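Local atomic coordinates of methylmalonyl-CoA carboxyltransferase 5S subunit (Propionibacterium freudenreichii subsp. shermanii, PDB entry 1RQB), a protein that catalyses the transfer of a carboxyl group from the biotin of the 1.3S subunit to pyruvate, forming oxaloacetate in a cobalt-dependent reaction. Residues D116-R121 against P427-K432; P298-F303 against S473-D478. All coordinates share one frame; numbering follows the deposited sequence.

Interaction 1 (D116-R121 against P427-K432)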
ATOM      1  N   ASP A 116      -6.968 -35.017 -22.587  1.00 18.00           N
ATOM      2  CA  ASP A 116      -6.016 -35.425 -21.545  1.00 19.48           C
ATOM      3  C   ASP A 116      -4.588 -35.597 -22.069  1.00 22.05           C
ATOM      4  O   ASP A 116      -3.635 -35.306 -21.346  1.00 19.29           O
ATOM      5  CB  ASP A 116      -6.476 -36.729 -20.874  1.00 18.39           C
ATOM      6  CG  ASP A 116      -7.637 -36.515 -19.892  1.00 26.77           C
ATOM      7  OD1 ASP A 116      -7.873 -35.355 -19.471  1.00 20.63           O
ATOM      8  OD2 ASP A 116      -8.308 -37.512 -19.523  1.00 25.11           O
ATOM      9  N   GLU A 117      -4.414 -36.057 -23.307  1.00 18.45           N
ATOM     10  CA  GLU A 117      -3.060 -36.294 -23.832  1.00 22.54           C
ATOM     11  C   GLU A 117      -2.290 -34.984 -24.001  1.00 19.81           C
ATOM     12  O   GLU A 117      -1.068 -34.959 -23.853  1.00 19.34           O
ATOM     13  CB  GLU A 117      -3.099 -37.015 -25.182  1.00 28.17           C
ATOM     14  CG  GLU A 117      -3.601 -36.150 -26.322  1.00 35.53           C
ATOM     15  CD  GLU A 117      -3.770 -36.913 -27.625  1.00 36.43           C
ATOM     16  OE1 GLU A 117      -3.083 -37.941 -27.834  1.00 32.62           O
ATOM     17  OE2 GLU A 117      -4.586 -36.463 -28.449  1.00 38.39           O
ATOM     18  N   VAL A 118      -2.976 -33.903 -24.357  1.00 17.86           N
ATOM     19  CA  VAL A 118      -2.284 -32.615 -24.519  1.00 16.36           C
ATOM     20  C   VAL A 118      -1.823 -32.121 -23.145  1.00 13.63           C
ATOM     21  O   VAL A 118      -0.724 -31.589 -22.994  1.00 15.65           O
ATOM     22  CB  VAL A 118      -3.200 -31.553 -25.149  1.00 18.99           C
ATOM     23  CG1 VAL A 118      -2.418 -30.237 -25.356  1.00 15.92           C
ATOM     24  CG2 VAL A 118      -3.737 -32.057 -26.480  1.00 20.07           C
ATOM     25  N   VAL A 119      -2.671 -32.304 -22.138  1.00 14.17           N
ATOM     26  CA  VAL A 119      -2.323 -31.895 -20.769  1.00 17.63           C
ATOM     27  C   VAL A 119      -1.102 -32.696 -20.313  1.00 21.77           C
ATOM     28  O   VAL A 119      -0.165 -32.151 -19.731  1.00 16.48           O
ATOM     29  CB  VAL A 119      -3.513 -32.142 -19.805  1.00 17.99           C
ATOM     30  CG1 VAL A 119      -3.110 -31.845 -18.369  1.00 20.40           C
ATOM     31  CG2 VAL A 119      -4.704 -31.275 -20.211  1.00 19.19           C
ATOM     32  N   ASP A 120      -1.097 -33.997 -20.602  1.00 19.40           N
ATOM     33  CA  ASP A 120       0.026 -34.856 -20.199  1.00 22.11           C
ATOM     34  C   ASP A 120       1.332 -34.354 -20.819  1.00 21.02           C
ATOM     35  O   ASP A 120       2.347 -34.230 -20.135  1.00 18.36           O
ATOM     36  CB  ASP A 120      -0.191 -36.312 -20.634  1.00 27.94           C
ATOM     37  CG  ASP A 120      -1.010 -37.111 -19.635  1.00 39.77           C
ATOM     38  OD1 ASP A 120      -0.681 -37.054 -18.424  1.00 44.97           O
ATOM     39  OD2 ASP A 120      -1.971 -37.804 -20.055  1.00 40.96           O
ATOM     40  N   ARG A 121       1.301 -34.075 -22.117  1.00 15.75           N
ATOM     41  CA  ARG A 121       2.511 -33.626 -22.822  1.00 13.62           C
ATOM     42  C   ARG A 121       2.986 -32.255 -22.340  1.00 14.03           C
ATOM     43  O   ARG A 121       4.190 -32.025 -22.241  1.00 12.97           O
ATOM     44  CB  ARG A 121       2.276 -33.590 -24.324  1.00 18.24           C
ATOM     45  CG  ARG A 121       2.139 -34.992 -24.924  1.00 22.59           C
ATOM     46  CD  ARG A 121       1.919 -34.914 -26.409  1.00 29.51           C
ATOM     47  NE  ARG A 121       1.900 -36.228 -27.050  1.00 30.48           N
ATOM     48  CZ  ARG A 121       2.989 -36.882 -27.454  1.00 31.48           C
ATOM     49  NH1 ARG A 121       4.194 -36.350 -27.285  1.00 31.49           N
ATOM     50  NH2 ARG A 121       2.871 -38.062 -28.050  1.00 29.03           N
ATOM     51  N   PRO A 427     -11.851 -35.923 -28.080  1.00 20.92           N
ATOM     52  CA  PRO A 427     -11.102 -37.007 -28.715  1.00 25.14           C
ATOM     53  C   PRO A 427      -9.609 -36.678 -28.774  1.00 24.57           C
ATOM     54  O   PRO A 427      -9.210 -35.530 -28.583  1.00 23.16           O
ATOM     55  CB  PRO A 427     -11.713 -37.058 -30.107  1.00 24.39           C
ATOM     56  CG  PRO A 427     -11.901 -35.609 -30.410  1.00 24.96           C
ATOM     57  CD  PRO A 427     -12.475 -35.057 -29.098  1.00 22.87           C
ATOM     58  N   PRO A 428      -8.771 -37.691 -29.034  1.00 27.30           N
ATOM     59  CA  PRO A 428      -7.322 -37.462 -29.121  1.00 26.75           C
ATOM     60  C   PRO A 428      -7.109 -36.364 -30.166  1.00 25.69           C
ATOM     61  O   PRO A 428      -7.839 -36.302 -31.154  1.00 24.76           O
ATOM     62  CB  PRO A 428      -6.794 -38.818 -29.571  1.00 27.78           C
ATOM     63  CG  PRO A 428      -7.742 -39.776 -28.872  1.00 29.02           C
ATOM     64  CD  PRO A 428      -9.091 -39.130 -29.105  1.00 26.94           C
ATOM     65  N   GLU A 429      -6.122 -35.494 -29.963  1.00 24.72           N
ATOM     66  CA  GLU A 429      -5.912 -34.390 -30.911  1.00 23.13           C
ATOM     67  C   GLU A 429      -4.425 -34.121 -31.154  1.00 22.96           C
ATOM     68  O   GLU A 429      -4.078 -33.300 -32.003  1.00 21.82           O
ATOM     69  CB  GLU A 429      -6.582 -33.115 -30.364  1.00 26.08           C
ATOM     70  CG  GLU A 429      -6.078 -32.661 -28.972  1.00 26.02           C
ATOM     71  CD  GLU A 429      -6.688 -31.329 -28.501  1.00 26.36           C
ATOM     72  OE1 GLU A 429      -7.534 -31.318 -27.574  1.00 20.76           O
ATOM     73  OE2 GLU A 429      -6.316 -30.278 -29.062  1.00 27.00           O
ATOM     74  N   TRP A 430      -3.536 -34.806 -30.443  1.00 22.11           N
ATOM     75  CA  TRP A 430      -2.100 -34.530 -30.599  1.00 24.58           C
ATOM     76  C   TRP A 430      -1.624 -34.717 -32.042  1.00 27.42           C
ATOM     77  O   TRP A 430      -0.926 -33.858 -32.578  1.00 21.65           O
ATOM     78  CB  TRP A 430      -1.258 -35.395 -29.656  1.00 22.81           C
ATOM     79  CG  TRP A 430       0.212 -35.062 -29.734  1.00 24.34           C
ATOM     80  CD1 TRP A 430       1.191 -35.795 -30.344  1.00 25.67           C
ATOM     81  CD2 TRP A 430       0.859 -33.888 -29.212  1.00 22.12           C
ATOM     82  NE1 TRP A 430       2.404 -35.152 -30.233  1.00 26.06           N
ATOM     83  CE2 TRP A 430       2.227 -33.980 -29.543  1.00 23.76           C
ATOM     84  CE3 TRP A 430       0.411 -32.769 -28.496  1.00 21.51           C
ATOM     85  CZ2 TRP A 430       3.159 -32.992 -29.182  1.00 22.14           C
ATOM     86  CZ3 TRP A 430       1.339 -31.782 -28.136  1.00 21.25           C
ATOM     87  CH2 TRP A 430       2.694 -31.905 -28.481  1.00 19.60           C
ATOM     88  N   GLU A 431      -1.972 -35.833 -32.678  1.00 27.35           N
ATOM     89  CA  GLU A 431      -1.531 -36.071 -34.060  1.00 30.48           C
ATOM     90  C   GLU A 431      -2.026 -34.966 -34.996  1.00 29.63           C
ATOM     91  O   GLU A 431      -1.278 -34.498 -35.853  1.00 30.39           O
ATOM     92  CB  GLU A 431      -1.995 -37.443 -34.561  1.00 36.72           C
ATOM     93  CG  GLU A 431      -0.934 -38.555 -34.530  1.00 46.14           C
ATOM     94  CD  GLU A 431       0.021 -38.499 -33.342  1.00 51.61           C
ATOM     95  OE1 GLU A 431      -0.443 -38.579 -32.182  1.00 55.76           O
ATOM     96  OE2 GLU A 431       1.247 -38.389 -33.576  1.00 54.25           O
ATOM     97  N   LYS A 432      -3.274 -34.543 -34.834  1.00 27.52           N
ATOM     98  CA  LYS A 432      -3.848 -33.484 -35.676  1.00 26.23           C
ATOM     99  C   LYS A 432      -3.106 -32.163 -35.451  1.00 27.89           C
ATOM    100  O   LYS A 432      -2.821 -31.429 -36.396  1.00 22.95           O
ATOM    101  CB  LYS A 432      -5.330 -33.302 -35.342  1.00 28.40           C
ATOM    102  CG  LYS A 432      -6.011 -32.144 -36.063  1.00 39.88           C
ATOM    103  CD  LYS A 432      -7.452 -31.973 -35.573  1.00 44.54           C
ATOM    104  CE  LYS A 432      -8.146 -30.771 -36.210  1.00 47.02           C
ATOM    105  NZ  LYS A 432      -8.272 -30.899 -37.690  1.00 53.37           N
TER
HETATM  106  O   HOH W   1      -3.640 -37.954 -31.285  1.00 35.39           O

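Interaction 2 (P298-F303 against S473-D478)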
ATOM      1  N   PRO A 298      10.253   2.413 -14.499  1.00 15.10           N
ATOM      2  CA  PRO A 298       9.801   3.605 -15.237  1.00 14.08           C
ATOM      3  C   PRO A 298       9.643   3.433 -16.750  1.00 16.85           C
ATOM      4  O   PRO A 298       8.853   4.137 -17.379  1.00 14.33           O
ATOM      5  CB  PRO A 298      10.855   4.657 -14.878  1.00 19.14           C
ATOM      6  CG  PRO A 298      11.296   4.226 -13.506  1.00 18.63           C
ATOM      7  CD  PRO A 298      11.440   2.731 -13.689  1.00 14.04           C
ATOM      8  N   LYS A 299      10.383   2.492 -17.333  1.00 11.96           N
ATOM      9  CA  LYS A 299      10.318   2.249 -18.783  1.00 17.97           C
ATOM     10  C   LYS A 299       8.975   1.643 -19.198  1.00 15.15           C
ATOM     11  O   LYS A 299       8.632   1.644 -20.379  1.00 15.08           O
ATOM     12  CB  LYS A 299      11.443   1.304 -19.229  1.00 14.41           C
ATOM     13  CG  LYS A 299      12.843   1.829 -18.961  1.00 20.71           C
ATOM     14  CD  LYS A 299      13.918   0.960 -19.620  1.00 28.15           C
ATOM     15  CE  LYS A 299      13.865  -0.496 -19.184  1.00 30.08           C
ATOM     16  NZ  LYS A 299      14.991  -1.274 -19.795  1.00 31.20           N
ATOM     17  N   TYR A 300       8.202   1.142 -18.237  1.00 12.28           N
ATOM     18  CA  TYR A 300       6.919   0.497 -18.550  1.00 11.81           C
ATOM     19  C   TYR A 300       5.732   1.396 -18.196  1.00 11.52           C
ATOM     20  O   TYR A 300       4.600   0.923 -18.112  1.00 14.91           O
ATOM     21  CB  TYR A 300       6.818  -0.831 -17.782  1.00 13.11           C
ATOM     22  CG  TYR A 300       7.787  -1.870 -18.304  1.00 11.18           C
ATOM     23  CD1 TYR A 300       9.126  -1.890 -17.889  1.00 13.60           C
ATOM     24  CD2 TYR A 300       7.380  -2.786 -19.279  1.00 12.54           C
ATOM     25  CE1 TYR A 300      10.034  -2.802 -18.446  1.00 12.99           C
ATOM     26  CE2 TYR A 300       8.271  -3.692 -19.837  1.00 14.04           C
ATOM     27  CZ  TYR A 300       9.586  -3.698 -19.425  1.00 11.17           C
ATOM     28  OH  TYR A 300      10.450  -4.596 -19.995  1.00 13.43           O
ATOM     29  N   LYS A 301       5.971   2.693 -18.044  1.00 12.86           N
ATOM     30  CA  LYS A 301       4.906   3.621 -17.638  1.00 16.05           C
ATOM     31  C   LYS A 301       3.684   3.567 -18.559  1.00 17.05           C
ATOM     32  O   LYS A 301       2.563   3.764 -18.095  1.00 16.57           O
ATOM     33  CB  LYS A 301       5.424   5.058 -17.581  1.00 20.20           C
ATOM     34  CG  LYS A 301       5.858   5.629 -18.914  1.00 28.55           C
ATOM     35  CD  LYS A 301       6.264   7.087 -18.753  1.00 37.96           C
ATOM     36  CE  LYS A 301       5.114   7.908 -18.176  1.00 42.64           C
ATOM     37  NZ  LYS A 301       5.464   9.350 -18.000  1.00 48.47           N
ATOM     38  N   LYS A 302       3.871   3.318 -19.853  1.00 14.82           N
ATOM     39  CA  LYS A 302       2.726   3.297 -20.777  1.00 16.85           C
ATOM     40  C   LYS A 302       1.776   2.137 -20.472  1.00 16.53           C
ATOM     41  O   LYS A 302       0.668   2.093 -21.004  1.00 15.67           O
ATOM     42  CB  LYS A 302       3.190   3.166 -22.242  1.00 18.54           C
ATOM     43  CG  LYS A 302       4.056   4.306 -22.794  1.00 18.07           C
ATOM     44  CD  LYS A 302       3.321   5.652 -22.786  1.00 21.59           C
ATOM     45  CE  LYS A 302       4.181   6.746 -23.433  1.00 24.92           C
ATOM     46  NZ  LYS A 302       3.430   8.027 -23.572  1.00 27.55           N
ATOM     47  N   PHE A 303       2.183   1.181 -19.638  1.00 16.92           N
ATOM     48  CA  PHE A 303       1.304   0.034 -19.363  1.00 13.07           C
ATOM     49  C   PHE A 303       0.817   0.021 -17.911  1.00 18.49           C
ATOM     50  O   PHE A 303       0.158  -0.931 -17.495  1.00 19.22           O
ATOM     51  CB  PHE A 303       2.037  -1.293 -19.636  1.00 14.91           C
ATOM     52  CG  PHE A 303       2.573  -1.420 -21.034  1.00 13.43           C
ATOM     53  CD1 PHE A 303       3.888  -1.071 -21.324  1.00 17.49           C
ATOM     54  CD2 PHE A 303       1.755  -1.872 -22.062  1.00 16.10           C
ATOM     55  CE1 PHE A 303       4.385  -1.170 -22.624  1.00 15.95           C
ATOM     56  CE2 PHE A 303       2.235  -1.976 -23.374  1.00 15.78           C
ATOM     57  CZ  PHE A 303       3.549  -1.624 -23.657  1.00 16.24           C
ATOM     58  N   SER A 473      11.473  -5.719 -26.980  1.00 20.87           N
ATOM     59  CA  SER A 473      10.853  -5.085 -25.807  1.00 21.15           C
ATOM     60  C   SER A 473       9.866  -4.027 -26.301  1.00 20.02           C
ATOM     61  O   SER A 473      10.078  -3.402 -27.338  1.00 17.41           O
ATOM     62  CB  SER A 473      11.924  -4.431 -24.931  1.00 21.92           C
ATOM     63  OG  SER A 473      11.320  -3.742 -23.855  1.00 23.97           O
ATOM     64  N   VAL A 474       8.768  -3.847 -25.580  1.00 15.43           N
ATOM     65  CA  VAL A 474       7.790  -2.827 -25.980  1.00 14.59           C
ATOM     66  C   VAL A 474       7.848  -1.673 -24.976  1.00 15.26           C
ATOM     67  O   VAL A 474       7.003  -0.780 -24.985  1.00 16.72           O
ATOM     68  CB  VAL A 474       6.365  -3.403 -26.027  1.00 16.73           C
ATOM     69  CG1 VAL A 474       6.264  -4.412 -27.154  1.00 22.22           C
ATOM     70  CG2 VAL A 474       6.011  -4.064 -24.688  1.00 16.36           C
ATOM     71  N   ALA A 475       8.846  -1.724 -24.102  1.00 15.92           N
ATOM     72  CA  ALA A 475       9.036  -0.689 -23.076  1.00 21.22           C
ATOM     73  C   ALA A 475       9.753   0.505 -23.709  1.00 20.66           C
ATOM     74  O   ALA A 475      10.383   0.379 -24.759  1.00 19.36           O
ATOM     75  CB  ALA A 475       9.882  -1.242 -21.924  1.00 18.87           C
ATOM     76  N   LEU A 476       9.653   1.658 -23.068  1.00 18.44           N
ATOM     77  CA  LEU A 476      10.342   2.854 -23.570  1.00 20.09           C
ATOM     78  C   LEU A 476      11.848   2.620 -23.443  1.00 23.94           C
ATOM     79  O   LEU A 476      12.297   1.893 -22.558  1.00 24.42           O
ATOM     80  CB  LEU A 476       9.948   4.073 -22.726  1.00 20.49           C
ATOM     81  CG  LEU A 476       8.447   4.375 -22.687  1.00 20.76           C
ATOM     82  CD1 LEU A 476       8.165   5.451 -21.652  1.00 28.55           C
ATOM     83  CD2 LEU A 476       7.982   4.831 -24.068  1.00 22.62           C
ATOM     84  N   THR A 477      12.631   3.193 -24.348  1.00 26.96           N
ATOM     85  CA  THR A 477      14.092   3.063 -24.237  1.00 31.04           C
ATOM     86  C   THR A 477      14.569   4.196 -23.327  1.00 32.46           C
ATOM     87  O   THR A 477      13.813   5.122 -23.038  1.00 29.55           O
ATOM     88  CB  THR A 477      14.793   3.226 -25.598  1.00 33.84           C
ATOM     89  OG1 THR A 477      14.525   4.537 -26.112  1.00 29.13           O
ATOM     90  CG2 THR A 477      14.309   2.170 -26.583  1.00 33.45           C
ATOM     91  N   ASP A 478      15.809   4.129 -22.864  1.00 38.19           N
ATOM     92  CA  ASP A 478      16.317   5.202 -21.998  1.00 43.08           C
ATOM     93  C   ASP A 478      16.189   6.540 -22.731  1.00 42.36           C
ATOM     94  O   ASP A 478      15.807   7.552 -22.145  1.00 43.51           O
ATOM     95  CB  ASP A 478      17.775   4.937 -21.623  1.00 50.40           C
ATOM     96  CG  ASP A 478      17.933   3.685 -20.782  1.00 56.67           C
ATOM     97  OD1 ASP A 478      17.260   3.587 -19.731  1.00 59.83           O
ATOM     98  OD2 ASP A 478      18.726   2.799 -21.169  1.00 61.39           O
TER
HETATM   99  O   HOH W   2      13.973  -0.421 -22.840  1.00 42.14           O

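Interaction 1 (D116-R121 against P427-K432)
The guanidinium of R121 lies flat on one face of the W430 indole, the two planes only 7° apart and their centres 3.5 Å from each other. CZ sits over the five-membered ring, closest to NE1, in a cation-pi stack, while the CD methylene lies over the six-membered ring, modelled too tightly to interpret; E431 OE1 approaches the indole edge in its plane. The arginine chain is extended as far as NE, and a chi4 of -85° sets CZ over the five-membered ring. Helix 447-455 also packs on W430 through V450 and L451.

Beside the stack, E117 reaches across to the other helix. Its OE2 accepts from W430 N at 2.8 Å, the amide arriving from above the carboxylate plane; E429 N also points at OE2 but is modelled too close for its bond length to be trusted. V118 CG2 packs at 3.5 Å on CG of E429, whose carboxylate turns to R112 in a salt bridge. E429 stands at the N-cap position of helix 430-437. The arrangement is a side-chain carboxylate accepting a backbone amide at a helix N-terminus, next to an arginine-tryptophan cation-pi stack, where TIM-barrel helix 116-128 meets the conserved carboxylase domain.

Interaction 2 (P298-F303 against S473-D478)
Y300 and A475 meet because CG of the tyrosine stands anti to its carbonyl carbon (chi1 -69°) and the ring is turned by a chi2 of 83°, which presents one face to the alanine methyl. A475 CB lies 3.6 Å from the ring centroid, over the face and displaced toward the rim on the CZ side, a CH-pi contact. The phenol oxygen is held beyond the two segments, by hydrogen bonds to D48 and to the backbone N of A45. An alanine in place of Y300 would probably leave the A475 methyl without its aromatic platform and D48 without its hydroxyl partner.

A single backbone bond ties the segments together: L476 N donates to K299 O over 2.9 Å, nearly straight at 160°. The aliphatic part of K299 runs beside L476 O, with CD 3.5 Å from that oxygen, and a water bonded to L476 O makes a weak bond to NZ, whose salt bridge is with D48. L476 CD1 also touches CG of K301 at 3.6 Å. F303 crosses V474 at about a right angle, its CZ 3.6 Å from CG2, while V474 O meets the ring edge in plane. S473 OG accepts from A475 N, closing an ST turn.

The 3-10 segment follows helix 283-296, and the irregular segment 473-478 lies against it and leads into helix 478-484, whose L481 packs on K299 and L476 and whose E484 pairs with K301.

The two contacts are well separated in the fold, their centres 39 Å from each other and their nearest atoms about 27 Å apart, with no touch between them. Along the sequence their segments alternate: 116-121, 298-303, 427-432, 473-478. Interaction 1 joins helix 116-128 of the TIM-barrel domain to helix 430-437 of the carboxylase domain and lies away from the annotated sites. Interaction 2 links the 3-10 segment in the loop after helix 283-296 to the chain leading into helix 478-484, with the Y300 side chain about 7 Å from that of the substrate-binding residue H36. The carboxylase domain thus meets earlier parts of the chain at two widely separated places.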